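Local coordinates for protein similar to hydroxylamine oxidoreductase (Kuenenia stuttgartiensis, PDB 6H5L) that probably works as a multiheme c-type oxidoreductase related to hydroxylamine oxidoreductase, within a 60-heme reductase complex of an anammox bacterium, at residues A[93-96]-A[100-103]; A[372-377]-A[466-471]; A[457-462]-A[492-497]. One frame throughout, in Å; residues are numbered along the deposited sequence.

Interaction 1: A[93-96]-A[100-103]. With HEC (heme c), chain E.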
loop_
_atom_site.group_PDB
_atom_site.type_symbol
_atom_site.label_atom_id
_atom_site.label_comp_id
_atom_site.label_asym_id
_atom_site.label_seq_id
_atom_site.Cartn_x
_atom_site.Cartn_y
_atom_site.Cartn_z
ATOM N N ALA A 93 25.361 18.976 0.172
ATOM C CA ALA A 93 24.254 18.104 -0.207
ATOM C C ALA A 93 24.760 16.809 -0.831
ATOM O O ALA A 93 24.240 15.726 -0.537
ATOM C CB ALA A 93 23.311 18.833 -1.163
ATOM N N ASP A 94 25.773 16.898 -1.697
ATOM C CA ASP A 94 26.392 15.685 -2.225
ATOM C C ASP A 94 27.006 14.860 -1.103
ATOM O O ASP A 94 26.785 13.646 -1.015
ATOM C CB ASP A 94 27.453 16.039 -3.268
ATOM C CG ASP A 94 26.853 16.492 -4.581
ATOM O OD1 ASP A 94 25.627 16.730 -4.625
ATOM O OD2 ASP A 94 27.610 16.604 -5.569
ATOM N N TRP A 95 27.785 15.507 -0.231
ATOM C CA TRP A 95 28.521 14.780 0.798
ATOM C C TRP A 95 27.580 14.134 1.807
ATOM O O TRP A 95 27.800 12.991 2.223
ATOM C CB TRP A 95 29.509 15.717 1.493
ATOM C CG TRP A 95 30.153 15.117 2.707
ATOM C CD1 TRP A 95 31.150 14.185 2.734
ATOM C CD2 TRP A 95 29.848 15.417 4.075
ATOM N NE1 TRP A 95 31.479 13.882 4.033
ATOM C CE2 TRP A 95 30.695 14.625 4.875
ATOM C CE3 TRP A 95 28.938 16.276 4.700
ATOM C CZ2 TRP A 95 30.659 14.666 6.268
ATOM C CZ3 TRP A 95 28.904 16.316 6.081
ATOM C CH2 TRP A 95 29.759 15.515 6.850
ATOM N N ARG A 96 26.522 14.845 2.207
ATOM C CA ARG A 96 25.550 14.274 3.134
ATOM C C ARG A 96 24.844 13.059 2.548
ATOM O O ARG A 96 24.389 12.192 3.300
ATOM C CB ARG A 96 24.516 15.335 3.529
ATOM C CG ARG A 96 25.070 16.480 4.354
ATOM C CD ARG A 96 23.956 17.197 5.098
ATOM N NE ARG A 96 24.147 17.155 6.544
ATOM C CZ ARG A 96 24.695 18.137 7.251
ATOM N NH1 ARG A 96 25.105 19.243 6.646
ATOM N NH2 ARG A 96 24.831 18.015 8.563
ATOM N N HIS A 100 30.275 8.227 2.259
ATOM C CA HIS A 100 31.255 8.717 3.221
ATOM C C HIS A 100 30.581 9.322 4.447
ATOM O O HIS A 100 31.131 9.254 5.552
ATOM C CB HIS A 100 32.179 9.730 2.547
ATOM C CG HIS A 100 33.158 9.110 1.597
ATOM N ND1 HIS A 100 33.149 9.364 0.243
ATOM C CD2 HIS A 100 34.171 8.236 1.809
ATOM C CE1 HIS A 100 34.117 8.678 -0.338
ATOM N NE2 HIS A 100 34.754 7.987 0.590
ATOM N N LYS A 101 29.394 9.907 4.273
ATOM C CA LYS A 101 28.628 10.409 5.409
ATOM C C LYS A 101 27.911 9.280 6.140
ATOM O O LYS A 101 27.816 9.295 7.372
ATOM C CB LYS A 101 27.622 11.461 4.937
ATOM C CG LYS A 101 26.581 11.862 5.970
ATOM C CD LYS A 101 27.161 12.779 7.035
ATOM C CE LYS A 101 26.070 13.274 7.976
ATOM N NZ LYS A 101 26.577 14.276 8.955
ATOM N N HIS A 102 27.411 8.289 5.399
ATOM C CA HIS A 102 26.684 7.154 5.964
ATOM C C HIS A 102 27.380 5.860 5.552
ATOM O O HIS A 102 26.876 5.111 4.706
ATOM C CB HIS A 102 25.224 7.161 5.513
ATOM C CG HIS A 102 24.515 8.455 5.780
ATOM N ND1 HIS A 102 24.213 8.890 7.053
ATOM C CD2 HIS A 102 24.045 9.406 4.937
ATOM C CE1 HIS A 102 23.591 10.054 6.984
ATOM N NE2 HIS A 102 23.477 10.390 5.711
ATOM N N PRO A 103 28.541 5.562 6.141
ATOM C CA PRO A 103 29.317 4.383 5.733
ATOM C C PRO A 103 28.883 3.079 6.380
ATOM O O PRO A 103 29.413 2.024 6.013
ATOM C CB PRO A 103 30.738 4.761 6.180
ATOM C CG PRO A 103 30.511 5.574 7.411
ATOM C CD PRO A 103 29.213 6.321 7.213
HETATM FE FE HEC E . 36.090 6.565 0.148
HETATM C CHA HEC E . 33.097 4.933 0.255
HETATM C CHB HEC E . 35.846 6.797 -3.273
HETATM C CHC HEC E . 38.906 8.538 0.064
HETATM C CHD HEC E . 36.793 5.706 3.386
HETATM N NA HEC E . 34.708 5.991 -1.254
HETATM C C1A HEC E . 33.549 5.283 -1.000
HETATM C C2A HEC E . 32.925 4.978 -2.277
HETATM C C3A HEC E . 33.690 5.498 -3.242
HETATM C C4A HEC E . 34.826 6.142 -2.621
HETATM C CMA HEC E . 33.420 5.423 -4.761
HETATM C CAA HEC E . 31.604 4.209 -2.509
HETATM C CBA HEC E . 30.448 4.962 -1.854
HETATM C CGA HEC E . 29.142 4.580 -2.502
HETATM O O1A HEC E . 29.172 3.869 -3.539
HETATM O O2A HEC E . 28.071 4.990 -1.987
HETATM N NB HEC E . 37.229 7.426 -1.345
HETATM C C1B HEC E . 36.830 7.542 -2.662
HETATM C C2B HEC E . 37.618 8.587 -3.282
HETATM C C3B HEC E . 38.470 9.059 -2.364
HETATM C C4B HEC E . 38.238 8.345 -1.126
HETATM C CMB HEC E . 37.494 9.020 -4.757
HETATM C CAB HEC E . 39.516 10.179 -2.549
HETATM C CBB HEC E . 38.820 11.544 -2.728
HETATM N NC HEC E . 37.596 7.002 1.457
HETATM C C1C HEC E . 38.622 7.907 1.257
HETATM C C2C HEC E . 39.209 8.219 2.549
HETATM C C3C HEC E . 38.756 7.293 3.409
HETATM C C4C HEC E . 37.645 6.603 2.778
HETATM C CMC HEC E . 40.542 8.989 2.706
HETATM C CAC HEC E . 39.164 7.123 4.893
HETATM C CBC HEC E . 38.521 8.227 5.761
HETATM N ND HEC E . 35.085 5.503 1.608
HETATM C C1D HEC E . 35.601 5.234 2.874
HETATM C C2D HEC E . 34.678 4.368 3.571
HETATM C C3D HEC E . 33.521 4.125 2.593
HETATM C C4D HEC E . 33.862 4.869 1.401
HETATM C CMD HEC E . 34.829 3.809 5.001
HETATM C CAD HEC E . 32.260 3.265 2.834
HETATM C CBD HEC E . 32.579 1.794 2.582
HETATM C CGD HEC E . 32.989 1.585 1.148
HETATM O O1D HEC E . 34.213 1.455 0.884
HETATM O O2D HEC E . 32.092 1.550 0.267
#

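Interaction 2: A[372-377]-A[466-471]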
loop_
_atom_site.group_PDB
_atom_site.type_symbol
_atom_site.label_atom_id
_atom_site.label_comp_id
_atom_site.label_asym_id
_atom_site.label_seq_id
_atom_site.Cartn_x
_atom_site.Cartn_y
_atom_site.Cartn_z
ATOM N N GLN A 372 43.316 -3.746 -42.980
ATOM C CA GLN A 372 43.108 -3.018 -44.226
ATOM C C GLN A 372 43.134 -1.511 -44.006
ATOM O O GLN A 372 43.523 -0.761 -44.909
ATOM C CB GLN A 372 41.791 -3.454 -44.877
ATOM C CG GLN A 372 40.531 -3.108 -44.097
ATOM C CD GLN A 372 39.996 -1.730 -44.435
ATOM O OE1 GLN A 372 39.953 -1.337 -45.602
ATOM N NE2 GLN A 372 39.591 -0.985 -43.413
ATOM N N ALA A 373 42.736 -1.047 -42.818
ATOM C CA ALA A 373 42.784 0.384 -42.537
ATOM C C ALA A 373 44.221 0.865 -42.371
ATOM O O ALA A 373 44.595 1.916 -42.909
ATOM C CB ALA A 373 41.956 0.708 -41.293
ATOM N N HIS A 374 45.044 0.110 -41.634
ATOM C CA HIS A 374 46.462 0.444 -41.547
ATOM C C HIS A 374 47.154 0.332 -42.896
ATOM O O HIS A 374 48.076 1.105 -43.178
ATOM C CB HIS A 374 47.156 -0.453 -40.520
ATOM C CG HIS A 374 47.185 0.123 -39.137
ATOM N ND1 HIS A 374 46.368 -0.324 -38.123
ATOM C CD2 HIS A 374 47.933 1.115 -38.605
ATOM C CE1 HIS A 374 46.612 0.367 -37.025
ATOM N NE2 HIS A 374 47.558 1.248 -37.291
ATOM N N THR A 375 46.733 -0.621 -43.728
ATOM C CA THR A 375 47.250 -0.696 -45.089
ATOM C C THR A 375 46.878 0.549 -45.881
ATOM O O THR A 375 47.711 1.108 -46.604
ATOM C CB THR A 375 46.722 -1.955 -45.790
ATOM O OG1 THR A 375 47.272 -3.121 -45.159
ATOM C CG2 THR A 375 47.094 -1.953 -47.270
ATOM N N LEU A 376 45.626 1.000 -45.753
ATOM C CA LEU A 376 45.190 2.200 -46.460
ATOM C C LEU A 376 45.973 3.424 -46.003
ATOM O O LEU A 376 46.326 4.287 -46.816
ATOM C CB LEU A 376 43.690 2.412 -46.250
ATOM C CG LEU A 376 43.026 3.561 -47.013
ATOM C CD1 LEU A 376 43.133 3.341 -48.513
ATOM C CD2 LEU A 376 41.572 3.715 -46.596
ATOM N N ALA A 377 46.257 3.516 -44.702
ATOM C CA ALA A 377 47.036 4.639 -44.193
ATOM C C ALA A 377 48.479 4.580 -44.677
ATOM O O ALA A 377 49.079 5.616 -44.986
ATOM C CB ALA A 377 46.978 4.666 -42.666
ATOM N N TRP A 466 42.134 10.533 -37.256
ATOM C CA TRP A 466 40.712 10.795 -37.072
ATOM C C TRP A 466 39.847 9.686 -37.652
ATOM O O TRP A 466 39.087 9.042 -36.926
ATOM C CB TRP A 466 40.326 12.135 -37.713
ATOM C CG TRP A 466 40.337 13.302 -36.788
ATOM C CD1 TRP A 466 40.847 13.345 -35.525
ATOM C CD2 TRP A 466 39.806 14.603 -37.055
ATOM N NE1 TRP A 466 40.672 14.600 -34.989
ATOM C CE2 TRP A 466 40.036 15.390 -35.910
ATOM C CE3 TRP A 466 39.160 15.182 -38.154
ATOM C CZ2 TRP A 466 39.639 16.724 -35.829
ATOM C CZ3 TRP A 466 38.769 16.508 -38.072
ATOM C CH2 TRP A 466 39.010 17.264 -36.919
ATOM N N TYR A 467 39.972 9.420 -38.951
ATOM C CA TYR A 467 38.997 8.573 -39.620
ATOM C C TYR A 467 39.324 7.095 -39.463
ATOM O O TYR A 467 38.409 6.270 -39.365
ATOM C CB TYR A 467 38.898 8.975 -41.088
ATOM C CG TYR A 467 38.528 10.435 -41.255
ATOM C CD1 TYR A 467 37.483 10.992 -40.526
ATOM C CD2 TYR A 467 39.239 11.259 -42.116
ATOM C CE1 TYR A 467 37.142 12.325 -40.665
ATOM C CE2 TYR A 467 38.907 12.595 -42.261
ATOM C CZ TYR A 467 37.858 13.123 -41.533
ATOM O OH TYR A 467 37.525 14.450 -41.672
ATOM N N LYS A 468 40.609 6.740 -39.430
ATOM C CA LYS A 468 40.972 5.373 -39.078
ATOM C C LYS A 468 40.531 5.043 -37.658
ATOM O O LYS A 468 40.037 3.942 -37.394
ATOM C CB LYS A 468 42.478 5.160 -39.238
ATOM C CG LYS A 468 42.978 3.860 -38.617
ATOM C CD LYS A 468 44.274 3.380 -39.255
ATOM C CE LYS A 468 45.418 4.354 -39.023
ATOM N NZ LYS A 468 45.789 4.467 -37.586
ATOM N N LEU A 469 40.683 5.996 -36.735
ATOM C CA LEU A 469 40.338 5.738 -35.340
ATOM C C LEU A 469 38.829 5.679 -35.128
ATOM O O LEU A 469 38.355 4.909 -34.286
ATOM C CB LEU A 469 40.963 6.803 -34.437
ATOM C CG LEU A 469 42.480 6.986 -34.548
ATOM C CD1 LEU A 469 43.017 7.764 -33.358
ATOM C CD2 LEU A 469 43.185 5.647 -34.671
ATOM N N GLN A 470 38.061 6.482 -35.873
ATOM C CA GLN A 470 36.609 6.446 -35.727
ATOM C C GLN A 470 36.030 5.152 -36.284
ATOM O O GLN A 470 35.169 4.530 -35.651
ATOM C CB GLN A 470 35.981 7.663 -36.406
ATOM C CG GLN A 470 36.232 8.963 -35.664
ATOM C CD GLN A 470 35.712 10.181 -36.399
ATOM O OE1 GLN A 470 34.509 10.322 -36.619
ATOM N NE2 GLN A 470 36.619 11.072 -36.780
ATOM N N GLY A 471 36.486 4.731 -37.464
ATOM C CA GLY A 471 36.087 3.430 -37.972
ATOM C C GLY A 471 36.553 2.292 -37.089
ATOM O O GLY A 471 35.874 1.270 -36.973
#

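Interaction 3: A[457-462]-A[492-497]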
loop_
_atom_site.group_PDB
_atom_site.type_symbol
_atom_site.label_atom_id
_atom_site.label_comp_id
_atom_site.label_asym_id
_atom_site.label_seq_id
_atom_site.Cartn_x
_atom_site.Cartn_y
_atom_site.Cartn_z
ATOM N N GLU A 457 50.064 17.032 -45.496
ATOM C CA GLU A 457 50.471 16.337 -44.277
ATOM C C GLU A 457 49.317 16.222 -43.288
ATOM O O GLU A 457 49.163 15.191 -42.619
ATOM C CB GLU A 457 51.662 17.054 -43.641
ATOM C CG GLU A 457 52.992 16.747 -44.303
ATOM C CD GLU A 457 54.108 17.632 -43.793
ATOM O OE1 GLU A 457 54.054 18.855 -44.041
ATOM O OE2 GLU A 457 55.032 17.108 -43.135
ATOM N N ASN A 458 48.489 17.263 -43.187
ATOM C CA ASN A 458 47.328 17.211 -42.310
ATOM C C ASN A 458 46.167 16.441 -42.920
ATOM O O ASN A 458 45.321 15.937 -42.177
ATOM C CB ASN A 458 46.878 18.625 -41.953
ATOM C CG ASN A 458 47.412 19.081 -40.606
ATOM O OD1 ASN A 458 48.294 18.443 -40.032
ATOM N ND2 ASN A 458 46.878 20.185 -40.094
ATOM N N MET A 459 46.102 16.338 -44.248
ATOM C CA MET A 459 45.155 15.412 -44.858
ATOM C C MET A 459 45.441 13.988 -44.406
ATOM O O MET A 459 44.536 13.269 -43.969
ATOM C CB MET A 459 45.222 15.500 -46.383
ATOM C CG MET A 459 44.859 16.844 -46.972
ATOM S SD MET A 459 45.138 16.899 -48.756
ATOM C CE MET A 459 44.763 18.615 -49.104
ATOM N N TYR A 460 46.703 13.564 -44.511
ATOM C CA TYR A 460 47.078 12.237 -44.039
ATOM C C TYR A 460 46.884 12.111 -42.534
ATOM O O TYR A 460 46.447 11.064 -42.043
ATOM C CB TYR A 460 48.526 11.931 -44.420
ATOM C CG TYR A 460 49.046 10.646 -43.820
ATOM C CD1 TYR A 460 48.374 9.447 -44.014
ATOM C CD2 TYR A 460 50.209 10.630 -43.063
ATOM C CE1 TYR A 460 48.842 8.269 -43.464
ATOM C CE2 TYR A 460 50.686 9.457 -42.512
ATOM C CZ TYR A 460 49.998 8.279 -42.716
ATOM O OH TYR A 460 50.469 7.106 -42.170
ATOM N N ASN A 461 47.204 13.171 -41.786
ATOM C CA ASN A 461 47.000 13.150 -40.341
ATOM C C ASN A 461 45.542 12.870 -39.996
ATOM O O ASN A 461 45.246 12.065 -39.106
ATOM C CB ASN A 461 47.456 14.472 -39.726
ATOM C CG ASN A 461 48.960 14.552 -39.562
ATOM O OD1 ASN A 461 49.647 13.531 -39.532
ATOM N ND2 ASN A 461 49.479 15.769 -39.445
ATOM N N ARG A 462 44.614 13.527 -40.693
ATOM C CA ARG A 462 43.200 13.250 -40.464
ATOM C C ARG A 462 42.826 11.839 -40.896
ATOM O O ARG A 462 41.869 11.263 -40.364
ATOM C CB ARG A 462 42.335 14.280 -41.187
ATOM C CG ARG A 462 42.292 15.644 -40.509
ATOM C CD ARG A 462 41.327 16.588 -41.208
ATOM N NE ARG A 462 41.779 16.932 -42.551
ATOM C CZ ARG A 462 42.619 17.925 -42.823
ATOM N NH1 ARG A 462 43.099 18.674 -41.839
ATOM N NH2 ARG A 462 42.978 18.171 -44.075
ATOM N N MET A 492 38.796 7.050 -47.335
ATOM C CA MET A 492 38.905 7.058 -48.789
ATOM C C MET A 492 38.861 8.475 -49.340
ATOM O O MET A 492 39.481 8.760 -50.370
ATOM C CB MET A 492 37.790 6.215 -49.404
ATOM C CG MET A 492 37.925 4.726 -49.150
ATOM S SD MET A 492 39.426 4.034 -49.872
ATOM C CE MET A 492 39.180 2.288 -49.562
ATOM N N MET A 493 38.135 9.375 -48.670
ATOM C CA MET A 493 37.999 10.737 -49.177
ATOM C C MET A 493 39.278 11.538 -48.988
ATOM O O MET A 493 39.618 12.378 -49.829
ATOM C CB MET A 493 36.822 11.439 -48.506
ATOM C CG MET A 493 35.522 11.215 -49.226
ATOM S SD MET A 493 34.094 11.568 -48.204
ATOM C CE MET A 493 32.807 11.241 -49.387
ATOM N N GLU A 494 39.985 11.319 -47.879
ATOM C CA GLU A 494 41.284 11.962 -47.720
ATOM C C GLU A 494 42.289 11.420 -48.729
ATOM O O GLU A 494 43.138 12.169 -49.228
ATOM C CB GLU A 494 41.793 11.788 -46.289
ATOM C CG GLU A 494 40.962 12.528 -45.242
ATOM C CD GLU A 494 41.240 14.026 -45.199
ATOM O OE1 GLU A 494 40.939 14.652 -44.161
ATOM O OE2 GLU A 494 41.760 14.582 -46.189
ATOM N N MET A 495 42.199 10.130 -49.059
ATOM C CA MET A 495 43.040 9.579 -50.115
ATOM C C MET A 495 42.771 10.272 -51.444
ATOM O O MET A 495 43.690 10.472 -52.246
ATOM C CB MET A 495 42.813 8.071 -50.237
ATOM C CG MET A 495 43.687 7.389 -51.283
ATOM S SD MET A 495 45.427 7.319 -50.821
ATOM C CE MET A 495 45.405 5.976 -49.639
ATOM N N THR A 496 41.513 10.648 -51.694
ATOM C CA THR A 496 41.188 11.427 -52.886
ATOM C C THR A 496 41.891 12.777 -52.862
ATOM O O THR A 496 42.494 13.196 -53.858
ATOM C CB THR A 496 39.675 11.617 -52.993
ATOM O OG1 THR A 496 39.028 10.340 -52.988
ATOM C CG2 THR A 496 39.320 12.353 -54.277
ATOM N N ARG A 497 41.827 13.475 -51.724
ATOM C CA ARG A 497 42.467 14.782 -51.614
ATOM C C ARG A 497 43.985 14.666 -51.681
ATOM O O ARG A 497 44.656 15.542 -52.238
ATOM C CB ARG A 497 42.045 15.468 -50.314
ATOM C CG ARG A 497 40.551 15.724 -50.173
ATOM C CD ARG A 497 40.263 16.443 -48.863
ATOM N NE ARG A 497 38.860 16.821 -48.719
ATOM C CZ ARG A 497 37.970 16.141 -48.003
ATOM N NH1 ARG A 497 38.330 15.038 -47.361
ATOM N NH2 ARG A 497 36.717 16.567 -47.927
#

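Interaction 1: A[93-96]-A[100-103]
K101 lies across the indole of W95, and its side chain can be followed outward atom by atom. K101 CB sits next to the backbone of helix 89-97, 3.1 Å from W95 O. K101 CG passes R96 O at 3.5 Å. The chain bends at chi2 (76°), and this turn brings CD over the six-membered ring of W95. There K101 CD stands 4.1 Å from the ring centroid and 22° off the normal, a CH-pi contact displaced toward the rim. K101 NZ continues past the ring to 4.1 Å from R96 NH2. The two like charges share an acid: R96 NH2 forms a salt bridge with E122 of the cytochrome partner chain, and K101 NZ has only a long, weak ion pair with that residue. Within its own chain, R96 NH1 forms a salt bridge with E85. The indole NE1 gives its hydrogen to V127 O, which fixes the ring that K101 crosses. H100 turns the other way. H100 NE2 binds the heme iron at 2.0 Å, and H153 is the second protein ligand, giving the bis-histidine ligation common in multiheme cytochromes. The contact folds the loop after helix 89-97 back on the end of that helix. V81 of helix 77-87 packs against W95 and R96, and helix 107-120 follows in the chain.

Interaction 2: A[372-377]-A[466-471]
K468 lays its aliphatic chain over the imidazole face of H374. K468 CD stands 4.2 Å from the centroid of the H374 ring and only 2° off the normal, so this CH-pi contact is centred on the ring. The two side chains cross at about a right angle. CG of K468 is anti to the backbone N (chi1 168°), which sends the chain toward helix 356-389. It then bends at chi3 and chi4 and runs along that helix from A373 to A377. K468 CE touches A377 CB at 4.0 Å on the way. K468 CD also rests 4.1 Å from A373 CB, so two alanines one helical turn apart line the path of the lysine. The lysine lies between the axes, which come within 10.5 Å, with the two alanine methyls beside it. K468 NZ ends 3.7 Å from H374 NE2, but its strongest partner is G305 O. W464 O, one turn earlier on its own helix, also accepts from NZ. The buried amine is thus held by two backbone carbonyls, which would suit a charged lysine. The two segments run antiparallel, with 176° between their directions. M491 of helix 480-513 also touches K468. Long helices packed side by side in this way are typical of a helical bundle, here in the C-terminal half of a multiheme protein of the HAO type.

Interaction 3: A[457-462]-A[492-497]
E494 is a buried carboxylate set between two arginines, R462 across the contact and R497 one turn along its own helix. R462 NE donates to E494 OE1 at 2.9 Å, with an N-H...O angle of 152°. The oxygen is reached on its syn side and lies near the edge of the guanidinium, close to its plane. The side chain of E494 bends at chi2 (-77°), which swings the carboxylate toward helix 455-476. R497 NH1 stands 3.7 Å from E494 OE2, a long salt bridge that extends the network to R497. The carboxylate also meets M459: E494 OE2 is 3.6 Å from M459 CB. M459 itself extends beyond CG, and M459 SD reaches R497 CB at 3.7 Å, adding an apolar contact beside the charges. The axes of the two antiparallel segments approach to 9.1 Å. R462 NH2 also comes near R497 of the second subunit, and R497 NH2 near R462 of the third. With arginines meeting between subunits, the carboxylate would be expected to stay ionised, offsetting part of the positive charge gathered at these interfaces.

How the interactions relate
Interactions 2 and 3 are neighbours, with centres 11 Å apart, and both are buried. They share helix 455-476, which packs against helix 356-389 in interaction 2 and helix 480-513 in interaction 3. Y467 N lies 3.0 Å from R462 O, a probable hydrogen bond where the two meet along that helix. Interaction 1 is on the opposite side of the chain's centre, its centre about 47 Å from that of interaction 2 and 52 Å from that of interaction 3, and only partly buried. It is a local helix-to-loop contact beside hemes and the cytochrome partner chain. A lysine crosses an aromatic face in both 1 and 2, but carbonyls receive the ammonium in 2. In 3 a salt-bridge network replaces ring packing.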